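Local coordinates for protein Tae4 (PDB 6IJF) that probably acts as a type VI secretion amidase effector that cleaves peptide bonds in the peptidoglycan of rival bacteria, at residues T8-Y13 with I133-G138; D28-I33 with C48-S53; P65-I70 with G79-M84; G117-N122 with E154-W159. All coordinates share one frame; numbering follows the deposited sequence.

Contact 1. Residues T8-Y13 with I133-G138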
loop_
_atom_site.group_PDB
_atom_site.type_symbol
_atom_site.label_atom_id
_atom_site.label_comp_id
_atom_site.label_asym_id
_atom_site.label_seq_id
_atom_site.Cartn_x
_atom_site.Cartn_y
_atom_site.Cartn_z
ATOM N N THR C 8 -1.344 -30.727 0.089
ATOM C CA THR C 8 -1.464 -31.243 1.480
ATOM C C THR C 8 -0.694 -30.300 2.404
ATOM O O THR C 8 -1.245 -29.872 3.423
ATOM C CB THR C 8 -0.960 -32.687 1.585
ATOM O OG1 THR C 8 -1.779 -33.484 0.729
ATOM C CG2 THR C 8 -0.995 -33.216 2.997
ATOM N N LEU C 9 0.554 -29.994 2.058
ATOM C CA LEU C 9 1.422 -29.091 2.846
ATOM C C LEU C 9 0.724 -27.745 3.071
ATOM O O LEU C 9 0.661 -27.297 4.231
ATOM C CB LEU C 9 2.717 -28.913 2.057
ATOM C CG LEU C 9 3.833 -28.245 2.838
ATOM C CD1 LEU C 9 4.226 -29.076 4.069
ATOM C CD2 LEU C 9 5.032 -28.026 1.914
ATOM N N TYR C 10 0.172 -27.156 2.011
ATOM C CA TYR C 10 -0.480 -25.819 2.029
ATOM C C TYR C 10 -1.736 -25.857 2.894
ATOM O O TYR C 10 -1.958 -24.959 3.749
ATOM C CB TYR C 10 -0.797 -25.371 0.601
ATOM C CG TYR C 10 -1.151 -23.910 0.481
ATOM C CD1 TYR C 10 -2.446 -23.445 0.665
ATOM C CD2 TYR C 10 -0.166 -22.984 0.177
ATOM C CE1 TYR C 10 -2.757 -22.095 0.526
ATOM C CE2 TYR C 10 -0.454 -21.641 0.045
ATOM C CZ TYR C 10 -1.748 -21.191 0.232
ATOM O OH TYR C 10 -1.959 -19.848 0.129
ATOM N N SER C 11 -2.567 -26.886 2.704
ATOM C CA SER C 11 -3.799 -27.099 3.510
ATOM C C SER C 11 -3.443 -27.170 5.001
ATOM O O SER C 11 -4.314 -26.853 5.821
ATOM C CB SER C 11 -4.540 -28.354 3.086
ATOM O OG SER C 11 -3.869 -29.518 3.584
ATOM N N ASN C 12 -2.232 -27.612 5.358
ATOM C CA ASN C 12 -1.824 -27.766 6.787
ATOM C C ASN C 12 -1.107 -26.524 7.345
ATOM O O ASN C 12 -0.701 -26.560 8.536
ATOM C CB ASN C 12 -0.961 -29.014 6.943
ATOM C CG ASN C 12 -1.790 -30.285 6.906
ATOM O OD1 ASN C 12 -1.354 -31.321 6.377
ATOM N ND2 ASN C 12 -2.960 -30.230 7.516
ATOM N N TYR C 13 -0.908 -25.487 6.538
ATOM C CA TYR C 13 -0.069 -24.315 6.924
ATOM C C TYR C 13 -0.933 -23.270 7.632
ATOM O O TYR C 13 -1.904 -22.764 7.060
ATOM C CB TYR C 13 0.659 -23.735 5.707
ATOM C CG TYR C 13 1.430 -22.468 6.021
ATOM C CD1 TYR C 13 2.705 -22.508 6.560
ATOM C CD2 TYR C 13 0.859 -21.222 5.818
ATOM C CE1 TYR C 13 3.395 -21.356 6.872
ATOM C CE2 TYR C 13 1.557 -20.052 6.087
ATOM C CZ TYR C 13 2.826 -20.116 6.632
ATOM O OH TYR C 13 3.457 -18.950 6.966
ATOM N N ILE C 133 10.796 -17.610 5.979
ATOM C CA ILE C 133 10.492 -18.855 5.225
ATOM C C ILE C 133 8.981 -19.042 5.170
ATOM O O ILE C 133 8.280 -18.658 6.147
ATOM C CB ILE C 133 11.246 -20.040 5.856
ATOM C CG1 ILE C 133 11.206 -21.239 4.924
ATOM C CG2 ILE C 133 10.741 -20.339 7.271
ATOM C CD1 ILE C 133 12.190 -22.319 5.300
ATOM N N ASP C 134 8.483 -19.540 4.047
ATOM C CA ASP C 134 7.037 -19.467 3.754
ATOM C C ASP C 134 6.751 -20.457 2.633
ATOM O O ASP C 134 7.695 -21.071 2.108
ATOM C CB ASP C 134 6.630 -18.032 3.366
ATOM C CG ASP C 134 5.196 -17.648 3.690
ATOM O OD1 ASP C 134 4.334 -18.538 3.716
ATOM O OD2 ASP C 134 4.971 -16.476 4.004
ATOM N N LEU C 135 5.473 -20.615 2.319
ATOM C CA LEU C 135 4.988 -21.353 1.134
ATOM C C LEU C 135 4.556 -20.340 0.095
ATOM O O LEU C 135 3.983 -19.301 0.441
ATOM C CB LEU C 135 3.791 -22.253 1.492
ATOM C CG LEU C 135 4.029 -23.254 2.630
ATOM C CD1 LEU C 135 2.859 -24.182 2.770
ATOM C CD2 LEU C 135 5.324 -24.031 2.458
ATOM N N VAL C 136 4.812 -20.638 -1.159
ATOM C CA VAL C 136 4.526 -19.671 -2.243
ATOM C C VAL C 136 3.767 -20.395 -3.349
ATOM O O VAL C 136 4.049 -21.582 -3.596
ATOM C CB VAL C 136 5.819 -19.000 -2.734
ATOM C CG1 VAL C 136 6.830 -19.987 -3.305
ATOM C CG2 VAL C 136 5.508 -17.883 -3.744
ATOM N N ARG C 137 2.807 -19.698 -3.939
ATOM C CA ARG C 137 2.112 -20.098 -5.188
ATOM C C ARG C 137 2.484 -19.101 -6.284
ATOM O O ARG C 137 2.201 -17.903 -6.120
ATOM C CB ARG C 137 0.590 -20.115 -4.984
ATOM C CG ARG C 137 0.093 -21.169 -4.011
ATOM C CD ARG C 137 -1.446 -21.100 -3.986
ATOM N NE ARG C 137 -1.984 -22.232 -3.244
ATOM C CZ ARG C 137 -2.061 -23.477 -3.693
ATOM N NH1 ARG C 137 -1.699 -23.778 -4.927
ATOM N NH2 ARG C 137 -2.538 -24.434 -2.908
ATOM N N GLY C 138 3.153 -19.568 -7.334
ATOM C CA GLY C 138 3.387 -18.785 -8.558
ATOM C C GLY C 138 2.089 -18.654 -9.347
ATOM O O GLY C 138 1.268 -19.570 -9.338
HETATM O O HOH W 1 5.945 -19.018 7.500
#

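Contact 2. Residues D28-I33 with C48-S53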
loop_
_atom_site.group_PDB
_atom_site.type_symbol
_atom_site.label_atom_id
_atom_site.label_comp_id
_atom_site.label_asym_id
_atom_site.label_seq_id
_atom_site.Cartn_x
_atom_site.Cartn_y
_atom_site.Cartn_z
ATOM N N ASP C 28 -3.308 -17.820 19.048
ATOM C CA ASP C 28 -4.006 -19.090 18.716
ATOM C C ASP C 28 -2.996 -20.153 18.291
ATOM O O ASP C 28 -3.149 -21.315 18.691
ATOM C CB ASP C 28 -5.102 -18.865 17.667
ATOM C CG ASP C 28 -6.351 -18.178 18.243
ATOM O OD1 ASP C 28 -6.693 -18.446 19.419
ATOM O OD2 ASP C 28 -6.930 -17.335 17.536
ATOM N N LEU C 29 -2.018 -19.798 17.458
ATOM C CA LEU C 29 -0.985 -20.771 17.005
ATOM C C LEU C 29 -0.308 -21.412 18.235
ATOM O O LEU C 29 -0.129 -22.648 18.268
ATOM C CB LEU C 29 0.029 -20.020 16.148
ATOM C CG LEU C 29 1.222 -20.846 15.691
ATOM C CD1 LEU C 29 0.825 -21.758 14.543
ATOM C CD2 LEU C 29 2.372 -19.946 15.286
ATOM N N PHE C 30 0.138 -20.592 19.177
ATOM C CA PHE C 30 0.901 -21.050 20.369
ATOM C C PHE C 30 -0.048 -21.865 21.254
ATOM O O PHE C 30 0.400 -22.868 21.836
ATOM C CB PHE C 30 1.525 -19.851 21.090
ATOM C CG PHE C 30 2.799 -19.316 20.477
ATOM C CD1 PHE C 30 3.145 -19.597 19.165
ATOM C CD2 PHE C 30 3.621 -18.474 21.205
ATOM C CE1 PHE C 30 4.292 -19.057 18.603
ATOM C CE2 PHE C 30 4.778 -17.953 20.649
ATOM C CZ PHE C 30 5.117 -18.245 19.346
ATOM N N THR C 31 -1.336 -21.474 21.349
ATOM C CA THR C 31 -2.333 -22.263 22.129
ATOM C C THR C 31 -2.450 -23.658 21.512
ATOM O O THR C 31 -2.392 -24.641 22.260
ATOM C CB THR C 31 -3.682 -21.555 22.256
ATOM O OG1 THR C 31 -3.398 -20.293 22.863
ATOM C CG2 THR C 31 -4.668 -22.331 23.114
ATOM N N GLU C 32 -2.554 -23.772 20.189
ATOM C CA GLU C 32 -2.801 -25.089 19.566
ATOM C C GLU C 32 -1.667 -26.043 19.979
ATOM O O GLU C 32 -1.970 -27.215 20.235
ATOM C CB GLU C 32 -2.932 -25.006 18.046
ATOM C CG GLU C 32 -3.210 -26.347 17.405
ATOM C CD GLU C 32 -3.397 -26.307 15.906
ATOM O OE1 GLU C 32 -3.723 -25.208 15.387
ATOM O OE2 GLU C 32 -3.278 -27.384 15.262
ATOM N N ILE C 33 -0.420 -25.557 20.041
ATOM C CA ILE C 33 0.772 -26.436 20.217
ATOM C C ILE C 33 1.243 -26.427 21.675
ATOM O O ILE C 33 2.215 -27.146 21.974
ATOM C CB ILE C 33 1.902 -26.064 19.250
ATOM C CG1 ILE C 33 2.448 -24.655 19.482
ATOM C CG2 ILE C 33 1.446 -26.276 17.815
ATOM C CD1 ILE C 33 3.695 -24.357 18.674
ATOM N N CYS C 48 7.623 -17.519 11.647
ATOM C CA CYS C 48 7.587 -18.064 10.252
ATOM C C CYS C 48 8.049 -19.525 10.243
ATOM O O CYS C 48 7.387 -20.341 9.561
ATOM C CB CYS C 48 8.391 -17.223 9.266
ATOM S SG CYS C 48 10.198 -17.201 9.525
ATOM N N ALA C 49 9.118 -19.873 10.980
ATOM C CA ALA C 49 9.695 -21.240 10.953
ATOM C C ALA C 49 8.818 -22.235 11.759
ATOM O O ALA C 49 8.719 -23.418 11.339
ATOM C CB ALA C 49 11.128 -21.233 11.463
ATOM N N ILE C 50 8.173 -21.785 12.833
ATOM C CA ILE C 50 7.114 -22.559 13.563
ATOM C C ILE C 50 5.983 -22.930 12.594
ATOM O O ILE C 50 5.559 -24.107 12.536
ATOM C CB ILE C 50 6.576 -21.748 14.755
ATOM C CG1 ILE C 50 7.680 -21.420 15.756
ATOM C CG2 ILE C 50 5.418 -22.467 15.422
ATOM C CD1 ILE C 50 7.309 -20.324 16.736
ATOM N N ARG C 51 5.510 -21.958 11.822
ATOM C CA ARG C 51 4.344 -22.165 10.925
ATOM C C ARG C 51 4.734 -23.170 9.840
ATOM O O ARG C 51 3.949 -24.104 9.558
ATOM C CB ARG C 51 3.851 -20.816 10.384
ATOM C CG ARG C 51 3.311 -19.914 11.475
ATOM C CD ARG C 51 2.976 -18.509 10.995
ATOM N NE ARG C 51 2.460 -17.683 12.070
ATOM C CZ ARG C 51 1.184 -17.652 12.450
ATOM N NH1 ARG C 51 0.298 -18.429 11.847
ATOM N NH2 ARG C 51 0.802 -16.818 13.397
ATOM N N VAL C 52 5.932 -23.043 9.253
ATOM C CA VAL C 52 6.370 -24.011 8.204
ATOM C C VAL C 52 6.618 -25.399 8.830
ATOM O O VAL C 52 6.185 -26.414 8.204
ATOM C CB VAL C 52 7.568 -23.493 7.390
ATOM C CG1 VAL C 52 8.119 -24.598 6.484
ATOM C CG2 VAL C 52 7.184 -22.267 6.560
ATOM N N SER C 53 7.233 -25.474 10.007
ATOM C CA SER C 53 7.424 -26.763 10.755
ATOM C C SER C 53 6.081 -27.482 10.918
ATOM O O SER C 53 5.976 -28.664 10.549
ATOM C CB SER C 53 8.054 -26.544 12.106
ATOM O OG SER C 53 9.334 -25.982 12.014
#

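Contact 3. Residues P65-I70 with G79-M84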
loop_
_atom_site.group_PDB
_atom_site.type_symbol
_atom_site.label_atom_id
_atom_site.label_comp_id
_atom_site.label_asym_id
_atom_site.label_seq_id
_atom_site.Cartn_x
_atom_site.Cartn_y
_atom_site.Cartn_z
ATOM N N PRO C 65 16.925 -32.710 13.099
ATOM C CA PRO C 65 16.689 -32.321 14.482
ATOM C C PRO C 65 15.759 -31.103 14.592
ATOM O O PRO C 65 15.497 -30.454 13.583
ATOM C CB PRO C 65 18.077 -31.927 14.997
ATOM C CG PRO C 65 18.853 -31.521 13.745
ATOM C CD PRO C 65 18.275 -32.352 12.634
ATOM N N SER C 66 15.406 -30.721 15.830
ATOM C CA SER C 66 14.542 -29.541 16.101
ATOM C C SER C 66 14.963 -28.861 17.393
ATOM O O SER C 66 15.437 -29.554 18.294
ATOM C CB SER C 66 13.099 -29.960 16.116
ATOM O OG SER C 66 12.829 -30.826 17.205
ATOM N N SER C 67 14.782 -27.552 17.475
ATOM C CA SER C 67 15.018 -26.750 18.710
ATOM C C SER C 67 13.954 -27.087 19.769
ATOM O O SER C 67 14.282 -27.052 20.952
ATOM C CB SER C 67 15.063 -25.271 18.408
ATOM O OG SER C 67 13.878 -24.829 17.755
ATOM N N HIS C 68 12.723 -27.396 19.350
ATOM C CA HIS C 68 11.541 -27.459 20.247
ATOM C C HIS C 68 10.597 -28.578 19.836
ATOM O O HIS C 68 10.778 -29.197 18.749
ATOM C CB HIS C 68 10.757 -26.140 20.234
ATOM C CG HIS C 68 11.464 -24.964 20.811
ATOM N ND1 HIS C 68 12.543 -24.359 20.191
ATOM C CD2 HIS C 68 11.204 -24.227 21.922
ATOM C CE1 HIS C 68 12.935 -23.323 20.905
ATOM N NE2 HIS C 68 12.112 -23.206 21.964
ATOM N N ARG C 69 9.589 -28.810 20.680
ATOM C CA ARG C 69 8.546 -29.837 20.424
ATOM C C ARG C 69 7.159 -29.252 20.691
ATOM O O ARG C 69 7.028 -28.378 21.579
ATOM C CB ARG C 69 8.814 -31.085 21.275
ATOM C CG ARG C 69 10.194 -31.648 21.008
ATOM C CD ARG C 69 10.310 -33.153 21.151
ATOM N NE ARG C 69 11.088 -33.788 20.084
ATOM C CZ ARG C 69 12.412 -33.771 19.971
ATOM N NH1 ARG C 69 13.150 -33.099 20.839
ATOM N NH2 ARG C 69 12.990 -34.409 18.967
ATOM N N ILE C 70 6.181 -29.743 19.919
ATOM C CA ILE C 70 4.718 -29.563 20.162
ATOM C C ILE C 70 4.422 -30.250 21.498
ATOM O O ILE C 70 4.841 -31.420 21.678
ATOM C CB ILE C 70 3.908 -30.149 18.994
ATOM C CG1 ILE C 70 4.208 -29.407 17.681
ATOM C CG2 ILE C 70 2.405 -30.139 19.298
ATOM C CD1 ILE C 70 3.459 -29.954 16.473
ATOM N N GLY C 79 8.680 -32.486 16.346
ATOM C CA GLY C 79 9.686 -31.400 16.381
ATOM C C GLY C 79 9.245 -30.136 15.638
ATOM O O GLY C 79 8.573 -30.250 14.591
ATOM N N ILE C 80 9.564 -28.971 16.206
ATOM C CA ILE C 80 9.375 -27.607 15.625
ATOM C C ILE C 80 10.759 -26.951 15.602
ATOM O O ILE C 80 11.373 -26.841 16.683
ATOM C CB ILE C 80 8.415 -26.726 16.466
ATOM C CG1 ILE C 80 6.968 -27.221 16.526
ATOM C CG2 ILE C 80 8.477 -25.273 16.018
ATOM C CD1 ILE C 80 6.361 -27.578 15.212
ATOM N N GLU C 81 11.205 -26.452 14.454
ATOM C CA GLU C 81 12.401 -25.564 14.403
ATOM C C GLU C 81 11.925 -24.120 14.452
ATOM O O GLU C 81 11.115 -23.720 13.574
ATOM C CB GLU C 81 13.225 -25.859 13.150
ATOM C CG GLU C 81 14.495 -25.031 13.034
ATOM C CD GLU C 81 15.318 -25.006 14.325
ATOM O OE1 GLU C 81 15.888 -26.045 14.687
ATOM O OE2 GLU C 81 15.357 -23.939 14.995
ATOM N N VAL C 82 12.382 -23.352 15.430
ATOM C CA VAL C 82 11.893 -21.952 15.634
ATOM C C VAL C 82 12.746 -20.972 14.827
ATOM O O VAL C 82 12.278 -19.849 14.606
ATOM C CB VAL C 82 11.859 -21.583 17.126
ATOM C CG1 VAL C 82 11.697 -20.095 17.379
ATOM C CG2 VAL C 82 10.781 -22.380 17.844
ATOM N N ASN C 83 13.946 -21.362 14.419
ATOM C CA ASN C 83 14.969 -20.444 13.833
ATOM C C ASN C 83 14.882 -20.611 12.323
ATOM O O ASN C 83 15.054 -21.763 11.815
ATOM C CB ASN C 83 16.401 -20.744 14.297
ATOM C CG ASN C 83 17.431 -19.786 13.727
ATOM O OD1 ASN C 83 17.730 -18.730 14.285
ATOM N ND2 ASN C 83 18.027 -20.197 12.644
ATOM N N MET C 84 14.615 -19.504 11.621
ATOM C CA MET C 84 14.393 -19.565 10.157
ATOM C C MET C 84 15.664 -20.069 9.460
ATOM O O MET C 84 15.551 -20.952 8.598
ATOM C CB MET C 84 13.977 -18.206 9.605
ATOM C CG MET C 84 13.901 -18.194 8.103
ATOM S SD MET C 84 15.504 -17.669 7.401
ATOM C CE MET C 84 15.156 -18.010 5.672
#

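Contact 4. Residues G117-N122 with E154-W159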
loop_
_atom_site.group_PDB
_atom_site.type_symbol
_atom_site.label_atom_id
_atom_site.label_comp_id
_atom_site.label_asym_id
_atom_site.label_seq_id
_atom_site.Cartn_x
_atom_site.Cartn_y
_atom_site.Cartn_z
ATOM N N GLY C 117 5.832 -23.953 -4.125
ATOM C CA GLY C 117 6.817 -24.613 -3.257
ATOM C C GLY C 117 7.129 -23.843 -2.009
ATOM O O GLY C 117 6.257 -23.102 -1.515
ATOM N N VAL C 118 8.294 -24.112 -1.446
ATOM C CA VAL C 118 8.780 -23.467 -0.201
ATOM C C VAL C 118 9.742 -22.376 -0.633
ATOM O O VAL C 118 10.446 -22.588 -1.630
ATOM C CB VAL C 118 9.472 -24.479 0.732
ATOM C CG1 VAL C 118 9.994 -23.799 1.981
ATOM C CG2 VAL C 118 8.547 -25.635 1.069
ATOM N N VAL C 119 9.739 -21.249 0.056
ATOM C CA VAL C 119 10.607 -20.099 -0.308
ATOM C C VAL C 119 11.276 -19.584 0.960
ATOM O O VAL C 119 10.594 -19.486 1.984
ATOM C CB VAL C 119 9.831 -18.990 -1.043
ATOM C CG1 VAL C 119 8.708 -18.410 -0.197
ATOM C CG2 VAL C 119 10.777 -17.910 -1.541
ATOM N N ALA C 120 12.549 -19.228 0.854
ATOM C CA ALA C 120 13.333 -18.586 1.921
ATOM C C ALA C 120 13.890 -17.272 1.397
ATOM O O ALA C 120 14.577 -17.286 0.361
ATOM C CB ALA C 120 14.422 -19.519 2.364
ATOM N N PHE C 121 13.533 -16.187 2.069
ATOM C CA PHE C 121 14.018 -14.810 1.837
ATOM C C PHE C 121 15.132 -14.589 2.850
ATOM O O PHE C 121 14.818 -14.469 4.048
ATOM C CB PHE C 121 12.881 -13.800 1.969
ATOM C CG PHE C 121 11.701 -14.059 1.059
ATOM C CD1 PHE C 121 11.688 -13.602 -0.255
ATOM C CD2 PHE C 121 10.586 -14.729 1.524
ATOM C CE1 PHE C 121 10.600 -13.842 -1.076
ATOM C CE2 PHE C 121 9.479 -14.930 0.715
ATOM C CZ PHE C 121 9.491 -14.509 -0.590
ATOM N N ASN C 122 16.384 -14.577 2.388
ATOM C CA ASN C 122 17.574 -14.536 3.282
ATOM C C ASN C 122 18.074 -13.099 3.434
ATOM O O ASN C 122 18.270 -12.442 2.392
ATOM C CB ASN C 122 18.696 -15.428 2.766
ATOM C CG ASN C 122 18.208 -16.807 2.422
ATOM O OD1 ASN C 122 18.244 -17.212 1.253
ATOM N ND2 ASN C 122 17.677 -17.505 3.408
ATOM N N GLU C 154 18.372 -10.214 0.275
ATOM C CA GLU C 154 19.657 -10.368 -0.466
ATOM C C GLU C 154 19.573 -11.538 -1.458
ATOM O O GLU C 154 19.929 -11.358 -2.650
ATOM C CB GLU C 154 20.793 -10.575 0.533
ATOM C CG GLU C 154 22.155 -10.784 -0.106
ATOM C CD GLU C 154 23.291 -10.872 0.907
ATOM O OE1 GLU C 154 23.166 -11.657 1.874
ATOM O OE2 GLU C 154 24.316 -10.161 0.729
ATOM N N THR C 155 19.165 -12.715 -0.988
ATOM C CA THR C 155 18.965 -13.905 -1.846
ATOM C C THR C 155 17.615 -14.519 -1.500
ATOM O O THR C 155 17.102 -14.310 -0.380
ATOM C CB THR C 155 20.085 -14.951 -1.742
ATOM O OG1 THR C 155 20.031 -15.545 -0.450
ATOM C CG2 THR C 155 21.477 -14.383 -1.950
ATOM N N ILE C 156 17.052 -15.204 -2.475
ATOM C CA ILE C 156 15.766 -15.915 -2.342
ATOM C C ILE C 156 16.012 -17.351 -2.774
ATOM O O ILE C 156 16.506 -17.552 -3.903
ATOM C CB ILE C 156 14.711 -15.197 -3.185
ATOM C CG1 ILE C 156 14.566 -13.751 -2.700
ATOM C CG2 ILE C 156 13.407 -15.974 -3.182
ATOM C CD1 ILE C 156 13.788 -12.861 -3.606
ATOM N N TRP C 157 15.695 -18.306 -1.901
ATOM C CA TRP C 157 15.783 -19.740 -2.247
ATOM C C TRP C 157 14.381 -20.252 -2.526
ATOM O O TRP C 157 13.472 -20.038 -1.694
ATOM C CB TRP C 157 16.451 -20.550 -1.140
ATOM C CG TRP C 157 17.878 -20.206 -0.880
ATOM C CD1 TRP C 157 18.731 -19.517 -1.689
ATOM C CD2 TRP C 157 18.646 -20.630 0.257
ATOM N NE1 TRP C 157 19.969 -19.456 -1.116
ATOM C CE2 TRP C 157 19.950 -20.128 0.078
ATOM C CE3 TRP C 157 18.359 -21.375 1.403
ATOM C CZ2 TRP C 157 20.967 -20.355 1.008
ATOM C CZ3 TRP C 157 19.355 -21.587 2.328
ATOM C CH2 TRP C 157 20.642 -21.081 2.132
ATOM N N PHE C 158 14.220 -20.948 -3.633
ATOM C CA PHE C 158 12.942 -21.596 -4.012
ATOM C C PHE C 158 13.145 -23.103 -4.147
ATOM O O PHE C 158 13.996 -23.541 -4.941
ATOM C CB PHE C 158 12.426 -20.987 -5.309
ATOM C CG PHE C 158 11.121 -21.570 -5.748
ATOM C CD1 PHE C 158 10.057 -21.626 -4.876
ATOM C CD2 PHE C 158 10.973 -22.104 -7.025
ATOM C CE1 PHE C 158 8.857 -22.206 -5.258
ATOM C CE2 PHE C 158 9.769 -22.678 -7.409
ATOM C CZ PHE C 158 8.711 -22.717 -6.529
ATOM N N TRP C 159 12.332 -23.874 -3.429
ATOM C CA TRP C 159 12.192 -25.352 -3.599
ATOM C C TRP C 159 10.860 -25.662 -4.273
ATOM O O TRP C 159 9.815 -25.624 -3.625
ATOM C CB TRP C 159 12.244 -26.039 -2.243
ATOM C CG TRP C 159 13.509 -25.916 -1.456
ATOM C CD1 TRP C 159 14.554 -26.783 -1.489
ATOM C CD2 TRP C 159 13.813 -24.978 -0.403
ATOM N NE1 TRP C 159 15.495 -26.438 -0.561
ATOM C CE2 TRP C 159 15.053 -25.364 0.153
ATOM C CE3 TRP C 159 13.166 -23.869 0.143
ATOM C CZ2 TRP C 159 15.675 -24.644 1.161
ATOM C CZ3 TRP C 159 13.768 -23.183 1.162
ATOM C CH2 TRP C 159 15.006 -23.561 1.668
#

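Contact 1. Residues T8-Y13 with I133-G138
Helix 6-11 packs against strand 131-137 of the central antiparallel sheet, with Leu135 of the strand fitting among Leu9, Tyr10 and Tyr13. The two Leu135 methyls divide this work: CD1 rests 3.7 Å from Tyr13 CB and 3.8 Å from Tyr10 CA, while CD2 meets Leu9 CD2 at 4.0 Å. Farther along the strand, Arg137 reaches over one face of the Tyr10 ring in a cation-pi contact, its CZ 4.2 Å from the ring centroid and 6° off the normal. NE lies over the ring centre and NH2 toward CG and CD1, so the guanidinium is tilted, its plane 63° from that of the ring and its edge turned to it. With CG anti to the backbone N (chi1 -166°), the Tyr10 ring sits under Arg137. Its OH bonds His20 NE2. At the other end, Tyr13 OH bonds Ser147 and also donates to a water that in turn donates to Ile133 O (2.7 Å). Asp134 OD1 takes the backbone N-H of Leu135 (2.8 Å) on its anti lone pair, and OD2 bonds His132 NE2. This pairing is consistent with a Cys-His-Asp triad, as in cysteine amidases of the papain-like clan, with Asp134 the probable third member.

Contact 2. Residues D28-I33 with C48-S53
Ala49 O, one residue ahead of the Ile50 that meets Leu29, Phe30 and Ile33, is gripped twice: Ser53 OG (2.7 Å) and Ser53 N (2.9 Å) reach it from opposite faces of the carbonyl plane. The hydroxyl's own acceptor role is used by Glu81 N. Toward helix 26-33 the contact is apolar. Ile50 offers two branches: CG2 lies 4.0 Å from Leu29 CD2 and 4.1 Å from Ile33 CD1, whereas CD1 meets Phe30 CE1 at 3.8 Å, the Phe30 and Ile50 side chains crossing at about a right angle. Leu29 CD2 also presses over one face of the Arg51 guanidinium, near its centre and 3.8 Å from CZ. That buried group is held by hydrogen bonds around its rim: NE to Thr47 OG1, NH1 to Pro14 O and NH2 to Leu24 O, which fix its rotation and leave a flat face for the leucine. The axes of the two short segments come within 11.7 Å and cross at 49°, a spacing bridged by the leucine, isoleucine, phenylalanine and arginine side chains. Cys48, the probable nucleophile, opens helix 48-58, as the catalytic cysteine does at the start of the core helix in papain-like cysteine peptidases.

Contact 3. Residues P65-I70 with G79-M84
His68 and Ile80 form the hydrogen-bonded pair of a short antiparallel beta hairpin: Ile80 N donates to His68 O at 2.8 Å and nearly straight (176°), and His68 N returns a bond to Ile80 O at 3.0 Å. Past the end of the strand, Val82 CG2 lies over the imidazole of His68, 3.5 Å from ND1 and offset toward the rim, in a CH-pi contact. Ile70 CG1 meets Ile80 CG1 at 3.7 Å, the two side chains crossing at about a right angle, and Ile80 itself packs on helix 48-58. A second shell settles the histidine. Ser67 OG, at the edge of the ring and in its plane, shares a hydrogen bond with ND1 and accepts the N-H of Val82 (Ser67 OG to Val82 N 3.1 Å); NE2 bonds Tyr44 OH. His68 O has a further donor in Ser66 OG, which approaches from the carbonyl face opposite to Ile80 N and lies beside Gly79 CA. Farther out, a bend at chi2 (48°) brings CD of Glu81 round toward Ser67. OE1 receives a weak bond from Ser67 N. OE2 forms a salt bridge with Arg86 and, through its anti lone pair, accepts the N-H of Asn83 (Glu81 OE2 to Asn83 N 3.0 Å).

Contact 4. Residues G117-N122 with E154-W159
Asn122 leans across to Thr155 from its first side-chain atom onward. CB lies 3.5 Å from Thr155 OG1, and CG stands anti to the carbonyl carbon (chi1 -49°), on the side of Thr155, with OG1 3.6 Å away. At the tip OD1 accepts the hydroxyl proton of Thr155 OG1 (3.0 Å), the donor tilted 15° from the amide plane. The same oxygen hovers 3.5 Å above the Trp157 indole, toward its rim, while ND2 touches Met84 of helix 84-92. The backbone here is a classic beta bulge: Glu154 and Thr155 both face Asn122, whose N donates to Thr155 O and whose O takes a weak bond from Glu154 N. Beyond the bulge strand 116-122, the middle one of the sheet, and its antiparallel neighbour 155-160 run in regular register, with paired bonds at Ala120-Trp157 and Val118-Trp159. On the face of Ala120, the Trp159 indole brings CE3 to 3.7 Å from Val118 CG1 and CZ3 to 3.9 Å from Ala120 CB; its NE1 bonds Gly98 O. On the other face, Val119 CG2 and Ile156 CG2 lie side by side at 3.7 Å, and Ile156 CG1 packs 3.8 Å from Phe121 CD1. Phe158 reaches toward Gly117, with CE1 beside Gly117 N.

Contacts 1 and 2 hold two members of the probable Cys-His-Asp site, and contacts 3 and 4 border it through Met84 and Phe121. Contact 2 supplies Cys48 and contact 1 Asp134; they touch where Ile133 O lies 3.4 Å from Cys48 CB, although their centres are about 14 Å apart. Contact 4 shares the sheet with contact 1: Val119 N bonds Asp134 O and Val136 N bonds Gly117 O, both at 2.9 Å, and Phe121 touches His132. Contact 3 sits against the core helix, its centre about 10 Å from that of contact 2, with Ala49 CB 3.3 Å from Glu81 O. Met84 carries contact 3 on to the sheet, its CE 3.7 Å from Ala120 CB. Contacts 2 and 4 do not touch.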